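Local coordinates for protein CalS10 (Micromonospora echinospora, PDB 6UK5) that binds S-adenosylmethionine and probably transfers its methyl group to an amino pentose during calicheamicin biosynthesis, at residues A[18-23]-A[85-90]; A[67-72]-A[94-99]. All blocks are in the same frame, centred on the assembly; numbering follows the deposited sequence.

Interaction 1: residues A[18-23]-A[85-90]. With SAM (S-adenosylmethionine), chain D.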
loop_
_atom_site.group_PDB
_atom_site.type_symbol
_atom_site.label_atom_id
_atom_site.label_comp_id
_atom_site.label_asym_id
_atom_site.label_seq_id
_atom_site.Cartn_x
_atom_site.Cartn_y
_atom_site.Cartn_z
ATOM N N PHE A 18 17.129 5.575 6.822
ATOM C CA PHE A 18 17.608 6.872 6.358
ATOM C C PHE A 18 18.611 6.730 5.222
ATOM O O PHE A 18 19.475 7.588 5.030
ATOM C CB PHE A 18 18.191 7.669 7.526
ATOM C CG PHE A 18 17.272 7.716 8.710
ATOM C CD1 PHE A 18 15.914 7.892 8.515
ATOM C CD2 PHE A 18 17.745 7.540 9.999
ATOM C CE1 PHE A 18 15.042 7.919 9.577
ATOM C CE2 PHE A 18 16.873 7.561 11.077
ATOM C CZ PHE A 18 15.518 7.753 10.862
ATOM N N GLY A 19 18.489 5.643 4.464
ATOM C CA GLY A 19 19.204 5.486 3.224
ATOM C C GLY A 19 18.564 6.302 2.120
ATOM O O GLY A 19 17.675 7.127 2.360
ATOM N N PRO A 20 19.002 6.085 0.882
ATOM C CA PRO A 20 18.480 6.882 -0.238
ATOM C C PRO A 20 17.023 6.579 -0.552
ATOM O O PRO A 20 16.222 7.495 -0.760
ATOM C CB PRO A 20 19.400 6.495 -1.407
ATOM C CG PRO A 20 20.598 5.843 -0.772
ATOM C CD PRO A 20 20.083 5.180 0.461
ATOM N N GLU A 21 16.674 5.292 -0.600
ATOM C CA GLU A 21 15.283 4.911 -0.818
ATOM C C GLU A 21 14.378 5.510 0.253
ATOM O O GLU A 21 13.340 6.107 -0.056
ATOM C CB GLU A 21 15.162 3.386 -0.842
ATOM C CG GLU A 21 15.419 2.772 -2.206
ATOM C CD GLU A 21 15.545 1.258 -2.158
ATOM O OE1 GLU A 21 16.293 0.751 -1.292
ATOM O OE2 GLU A 21 14.890 0.579 -2.981
ATOM N N HIS A 22 14.764 5.367 1.524
ATOM C CA HIS A 22 13.943 5.889 2.612
ATOM C C HIS A 22 13.770 7.399 2.496
ATOM O O HIS A 22 12.671 7.923 2.709
ATOM C CB HIS A 22 14.570 5.524 3.958
ATOM C CG HIS A 22 13.662 5.743 5.128
ATOM N ND1 HIS A 22 14.131 5.905 6.414
ATOM C CD2 HIS A 22 12.313 5.819 5.209
ATOM C CE1 HIS A 22 13.112 6.077 7.235
ATOM N NE2 HIS A 22 11.997 6.028 6.530
ATOM N N ALA A 23 14.846 8.115 2.159
ATOM C CA ALA A 23 14.765 9.567 2.057
ATOM C C ALA A 23 13.739 9.995 1.015
ATOM O O ALA A 23 13.061 11.015 1.185
ATOM C CB ALA A 23 16.141 10.143 1.712
ATOM N N ALA A 85 23.006 11.115 8.273
ATOM C CA ALA A 85 22.704 10.279 7.117
ATOM C C ALA A 85 22.861 11.103 5.846
ATOM O O ALA A 85 22.112 12.068 5.650
ATOM C CB ALA A 85 21.292 9.715 7.215
ATOM N N PRO A 86 23.800 10.764 4.956
ATOM C CA PRO A 86 24.008 11.612 3.771
ATOM C C PRO A 86 22.882 11.528 2.764
ATOM O O PRO A 86 22.696 12.477 1.989
ATOM C CB PRO A 86 25.327 11.094 3.179
ATOM C CG PRO A 86 25.538 9.740 3.761
ATOM C CD PRO A 86 24.702 9.597 4.991
ATOM N N ALA A 87 22.118 10.435 2.750
ATOM C CA ALA A 87 20.966 10.365 1.861
ATOM C C ALA A 87 19.926 11.410 2.236
ATOM O O ALA A 87 19.321 12.035 1.359
ATOM C CB ALA A 87 20.356 8.966 1.890
ATOM N N MET A 88 19.709 11.622 3.535
ATOM C CA MET A 88 18.757 12.646 3.943
ATOM C C MET A 88 19.347 14.035 3.741
ATOM O O MET A 88 18.649 14.955 3.300
ATOM C CB MET A 88 18.357 12.451 5.409
ATOM C CG MET A 88 17.916 11.033 5.747
ATOM S SD MET A 88 16.274 10.607 5.129
ATOM C CE MET A 88 15.211 10.924 6.530
ATOM N N LEU A 89 20.635 14.200 4.053
ATOM C CA LEU A 89 21.315 15.468 3.813
ATOM C C LEU A 89 21.419 15.798 2.329
ATOM O O LEU A 89 21.536 16.977 1.977
ATOM C CB LEU A 89 22.698 15.445 4.464
ATOM C CG LEU A 89 23.473 16.760 4.412
ATOM C CD1 LEU A 89 22.847 17.774 5.346
ATOM C CD2 LEU A 89 24.918 16.514 4.808
ATOM N N ALA A 90 21.380 14.794 1.450
ATOM C CA ALA A 90 21.373 15.071 0.018
ATOM C C ALA A 90 20.098 15.806 -0.375
ATOM O O ALA A 90 20.141 16.927 -0.895
ATOM C CB ALA A 90 21.513 13.766 -0.768
HETATM N N SAM D . 14.160 17.021 11.834
HETATM C CA SAM D . 13.935 15.827 11.085
HETATM C C SAM D . 12.494 15.767 10.491
HETATM O O SAM D . 11.531 16.060 11.242
HETATM O OXT SAM D . 12.410 15.418 9.296
HETATM C CB SAM D . 14.189 14.599 11.970
HETATM C CG SAM D . 14.446 13.412 11.058
HETATM S SD SAM D . 14.168 11.953 12.086
HETATM C CE SAM D . 13.861 10.720 10.831
HETATM C "C5'" SAM D . 15.807 11.414 12.707
HETATM C "C4'" SAM D . 17.065 11.912 11.985
HETATM O "O4'" SAM D . 18.162 11.908 12.916
HETATM C "C3'" SAM D . 17.499 11.054 10.793
HETATM O "O3'" SAM D . 17.315 11.758 9.568
HETATM C "C2'" SAM D . 18.995 10.772 11.036
HETATM O "O2'" SAM D . 19.782 11.053 9.885
HETATM C "C1'" SAM D . 19.351 11.709 12.190
HETATM N N9 SAM D . 20.359 11.189 13.106
HETATM C C8 SAM D . 20.301 10.036 13.847
HETATM N N7 SAM D . 21.323 9.863 14.647
HETATM C C5 SAM D . 22.109 10.981 14.426
HETATM C C6 SAM D . 23.327 11.415 14.983
HETATM N N6 SAM D . 24.023 10.714 15.883
HETATM N N1 SAM D . 23.821 12.602 14.571
HETATM C C2 SAM D . 23.141 13.297 13.654
HETATM N N3 SAM D . 21.993 12.986 13.048
HETATM C C4 SAM D . 21.526 11.811 13.481
#
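Phe18 and Met88 meet where the start of helix 20-32 packs against the start of helix 86-95, the helix that follows the second strand of the Rossmann-like methyltransferase fold. The pair forms a Met-aromatic contact: Met88 SD lies 5.5 Å from the Phe18 ring centroid, 64° off the ring normal, so the sulfur approaches obliquely. Met88 CG stands beside its own backbone N (chi1 -50°), and further bends at chi2 and chi3 bring CE to 3.7 Å from Phe18 CD1. On its way the sulfur passes Ala23, whose CB is 3.5 Å from Met88 SD. This is the close-packed part. Phe18 CB also meets Ala85 CB there, and the methyl of Ala87 sits against the Gly19-Pro20 peptide, the turn into helix 20-32. Within its own segment Phe18 N donates a hydrogen bond to His22 ND1, in the plane of the imidazole.

The outer side is looser. Pro20 is exposed, and of its ring the outer carbons CG and CD keep 4.1 Å from Ala87 CB.

S-adenosylmethionine closes the inner side, where Ala85, the N-cap residue of helix 86-95, brings CB to 3.3 Å from SAM O2'. Its backbone N is hydrogen-bonded to Glu83 OE2, which also binds the cofactor. The ring of Phe127 meets Phe18 edge-to-face. Over one face of the Phe18 ring, SAM C3' lies 3.5 Å above the plane and offset toward the rim, and the transferable methyl, SAM CE, sits next to Phe18 CE1 and CZ.

Interaction 2: residues A[67-72]-A[94-99]. With SAM (S-adenosylmethionine), chain D.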
loop_
_atom_site.group_PDB
_atom_site.type_symbol
_atom_site.label_atom_id
_atom_site.label_comp_id
_atom_site.label_asym_id
_atom_site.label_seq_id
_atom_site.Cartn_x
_atom_site.Cartn_y
_atom_site.Cartn_z
ATOM N N ALA A 67 12.979 19.427 6.169
ATOM C CA ALA A 67 11.604 19.901 6.048
ATOM C C ALA A 67 11.318 21.025 7.038
ATOM O O ALA A 67 10.744 22.058 6.674
ATOM C CB ALA A 67 10.637 18.737 6.258
ATOM N N HIS A 68 11.708 20.843 8.302
ATOM C CA HIS A 68 11.592 21.931 9.268
ATOM C C HIS A 68 12.390 23.145 8.812
ATOM O O HIS A 68 11.891 24.277 8.833
ATOM C CB HIS A 68 12.062 21.468 10.651
ATOM C CG HIS A 68 11.036 20.687 11.412
ATOM N ND1 HIS A 68 11.289 19.440 11.941
ATOM C CD2 HIS A 68 9.765 20.993 11.765
ATOM C CE1 HIS A 68 10.210 19.000 12.564
ATOM N NE2 HIS A 68 9.271 19.925 12.473
ATOM N N LEU A 69 13.639 22.924 8.398
ATOM C CA LEU A 69 14.503 24.036 8.019
ATOM C C LEU A 69 13.898 24.874 6.902
ATOM O O LEU A 69 14.113 26.092 6.856
ATOM C CB LEU A 69 15.869 23.507 7.581
ATOM C CG LEU A 69 16.842 23.150 8.699
ATOM C CD1 LEU A 69 17.964 22.277 8.173
ATOM C CD2 LEU A 69 17.383 24.409 9.323
ATOM N N GLU A 70 13.144 24.249 5.996
ATOM C CA GLU A 70 12.519 25.003 4.915
ATOM C C GLU A 70 11.680 26.157 5.448
ATOM O O GLU A 70 11.735 27.272 4.916
ATOM C CB GLU A 70 11.652 24.076 4.062
ATOM C CG GLU A 70 11.027 24.770 2.862
ATOM C CD GLU A 70 10.493 23.799 1.832
ATOM O OE1 GLU A 70 9.334 23.364 1.973
ATOM O OE2 GLU A 70 11.235 23.468 0.883
ATOM N N THR A 71 10.901 25.913 6.502
ATOM C CA THR A 71 10.074 26.973 7.066
ATOM C C THR A 71 10.867 27.866 8.014
ATOM O O THR A 71 10.556 29.055 8.137
ATOM C CB THR A 71 8.861 26.372 7.776
ATOM O OG1 THR A 71 8.054 25.665 6.826
ATOM C CG2 THR A 71 8.017 27.469 8.409
ATOM N N PHE A 72 11.875 27.320 8.699
ATOM C CA PHE A 72 12.710 28.157 9.555
ATOM C C PHE A 72 13.408 29.243 8.746
ATOM O O PHE A 72 13.592 30.368 9.230
ATOM C CB PHE A 72 13.742 27.302 10.297
ATOM C CG PHE A 72 13.197 26.593 11.512
ATOM C CD1 PHE A 72 13.466 25.251 11.725
ATOM C CD2 PHE A 72 12.434 27.274 12.450
ATOM C CE1 PHE A 72 12.974 24.599 12.842
ATOM C CE2 PHE A 72 11.939 26.626 13.567
ATOM C CZ PHE A 72 12.211 25.288 13.764
ATOM N N HIS A 94 19.181 19.613 -1.758
ATOM C CA HIS A 94 18.308 19.780 -2.914
ATOM C C HIS A 94 17.191 20.771 -2.608
ATOM O O HIS A 94 16.973 21.733 -3.352
ATOM C CB HIS A 94 17.743 18.417 -3.316
ATOM C CG HIS A 94 17.212 18.362 -4.714
ATOM N ND1 HIS A 94 16.662 19.454 -5.351
ATOM C CD2 HIS A 94 17.162 17.343 -5.604
ATOM C CE1 HIS A 94 16.288 19.106 -6.570
ATOM N NE2 HIS A 94 16.581 17.831 -6.748
ATOM N N ARG A 95 16.471 20.548 -1.505
ATOM C CA ARG A 95 15.368 21.425 -1.126
ATOM C C ARG A 95 15.840 22.795 -0.657
ATOM O O ARG A 95 15.067 23.756 -0.729
ATOM C CB ARG A 95 14.550 20.731 -0.025
ATOM C CG ARG A 95 13.851 21.638 0.991
ATOM C CD ARG A 95 13.592 20.886 2.290
ATOM N NE ARG A 95 12.884 19.633 2.055
ATOM C CZ ARG A 95 11.561 19.508 2.044
ATOM N NH1 ARG A 95 10.778 20.558 2.261
ATOM N NH2 ARG A 95 11.018 18.323 1.818
ATOM N N LEU A 96 17.078 22.911 -0.178
ATOM C CA LEU A 96 17.606 24.154 0.392
ATOM C C LEU A 96 18.902 24.520 -0.318
ATOM O O LEU A 96 20.000 24.284 0.205
ATOM C CB LEU A 96 17.809 24.015 1.903
ATOM C CG LEU A 96 16.517 23.839 2.704
ATOM C CD1 LEU A 96 16.790 23.431 4.138
ATOM C CD2 LEU A 96 15.727 25.140 2.683
ATOM N N PRO A 97 18.812 25.099 -1.521
ATOM C CA PRO A 97 20.031 25.422 -2.280
ATOM C C PRO A 97 21.073 26.219 -1.505
ATOM O O PRO A 97 22.208 25.756 -1.338
ATOM C CB PRO A 97 19.500 26.224 -3.484
ATOM C CG PRO A 97 18.014 26.398 -3.262
ATOM C CD PRO A 97 17.594 25.326 -2.315
ATOM N N GLY A 98 20.709 27.409 -1.029
ATOM C CA GLY A 98 21.687 28.325 -0.468
ATOM C C GLY A 98 21.893 28.259 1.032
ATOM O O GLY A 98 22.189 29.280 1.660
ATOM N N VAL A 99 21.753 27.075 1.621
ATOM C CA VAL A 99 21.759 26.906 3.071
ATOM C C VAL A 99 22.960 26.044 3.427
ATOM O O VAL A 99 23.092 24.922 2.923
ATOM C CB VAL A 99 20.454 26.272 3.576
ATOM C CG1 VAL A 99 20.457 26.167 5.096
ATOM C CG2 VAL A 99 19.262 27.070 3.081
HETATM N N SAM D . 14.160 17.021 11.834
HETATM C CA SAM D . 13.935 15.827 11.085
HETATM C C SAM D . 12.494 15.767 10.491
HETATM O O SAM D . 11.531 16.060 11.242
HETATM O OXT SAM D . 12.410 15.418 9.296
HETATM C CB SAM D . 14.189 14.599 11.970
HETATM C CG SAM D . 14.446 13.412 11.058
HETATM S SD SAM D . 14.168 11.953 12.086
HETATM C CE SAM D . 13.861 10.720 10.831
HETATM C "C5'" SAM D . 15.807 11.414 12.707
HETATM C "C4'" SAM D . 17.065 11.912 11.985
HETATM O "O4'" SAM D . 18.162 11.908 12.916
HETATM C "C3'" SAM D . 17.499 11.054 10.793
HETATM O "O3'" SAM D . 17.315 11.758 9.568
HETATM C "C2'" SAM D . 18.995 10.772 11.036
HETATM O "O2'" SAM D . 19.782 11.053 9.885
HETATM C "C1'" SAM D . 19.351 11.709 12.190
HETATM N N9 SAM D . 20.359 11.189 13.106
HETATM C C8 SAM D . 20.301 10.036 13.847
HETATM N N7 SAM D . 21.323 9.863 14.647
HETATM C C5 SAM D . 22.109 10.981 14.426
HETATM C C6 SAM D . 23.327 11.415 14.983
HETATM N N6 SAM D . 24.023 10.714 15.883
HETATM N N1 SAM D . 23.821 12.602 14.571
HETATM C C2 SAM D . 23.141 13.297 13.654
HETATM N N3 SAM D . 21.993 12.986 13.048
HETATM C C4 SAM D . 21.526 11.811 13.481
#
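Glu70 and Leu96 bring the two backbones nearest, with their CA atoms 6.9 Å apart. Helix 67-73 of the Rossmann-like fold here meets the C-terminal end of helix 86-95. Leu96 is the first residue to leave helical geometry and opens a type I beta turn that runs to Val99 on the way to strand 101-103. Ala67 fits the alanine of a Rossmann-type GxGxxA pattern, consistent with a helix that follows the glycine-rich cofactor loop.

Leu96 supplies the apolar half. Its two methyls divide between neighbours: CD1 reaches Leu69 CB at 3.6 Å, and CD2 faces Glu70 CA.

Arg95 supplies the polar half. Its chain bends at chi3 and crosses that of Glu70 at about a right angle. NH1 forms a salt bridge with Glu70 OE1 at 3.2 Å, and the carboxylate and guanidinium planes are turned 47° apart. NH2 has a salt bridge of its own to Glu27 of helix 20-32, so two acidic residues share this one guanidinium. Ala67 CA lies 3.9 Å above one face of the group, offset toward its rim.

His68 belongs to the cofactor pocket. Its NE2 is hydrogen-bonded to Glu40, the ring of Trp37 packs edge-to-face with the imidazole, and ND1 lies 3.5 Å from SAM O.

In the fold
Helix 86-95 joins the two contacts: its first turns form half of interaction 1, and its last residue, Arg95, and the turn after it form half of interaction 2, with about 15 Å between the contact centres. Helix 20-32 also serves both, since it starts in interaction 1 and its later turns, with Arg31, touch Arg95. S-adenosylmethionine is touched at different places. Segments 18-23 and 85-90 line its ribose and methyl, whereas 67-72 reaches the amino-acid end, where SAM N is 3.8 Å from His68 ND1. Trp37, hydrogen-bonded to the cofactor through NE1, packs on Ala67, while Glu83, which is hydrogen-bonded to it through OE2, touches Met88.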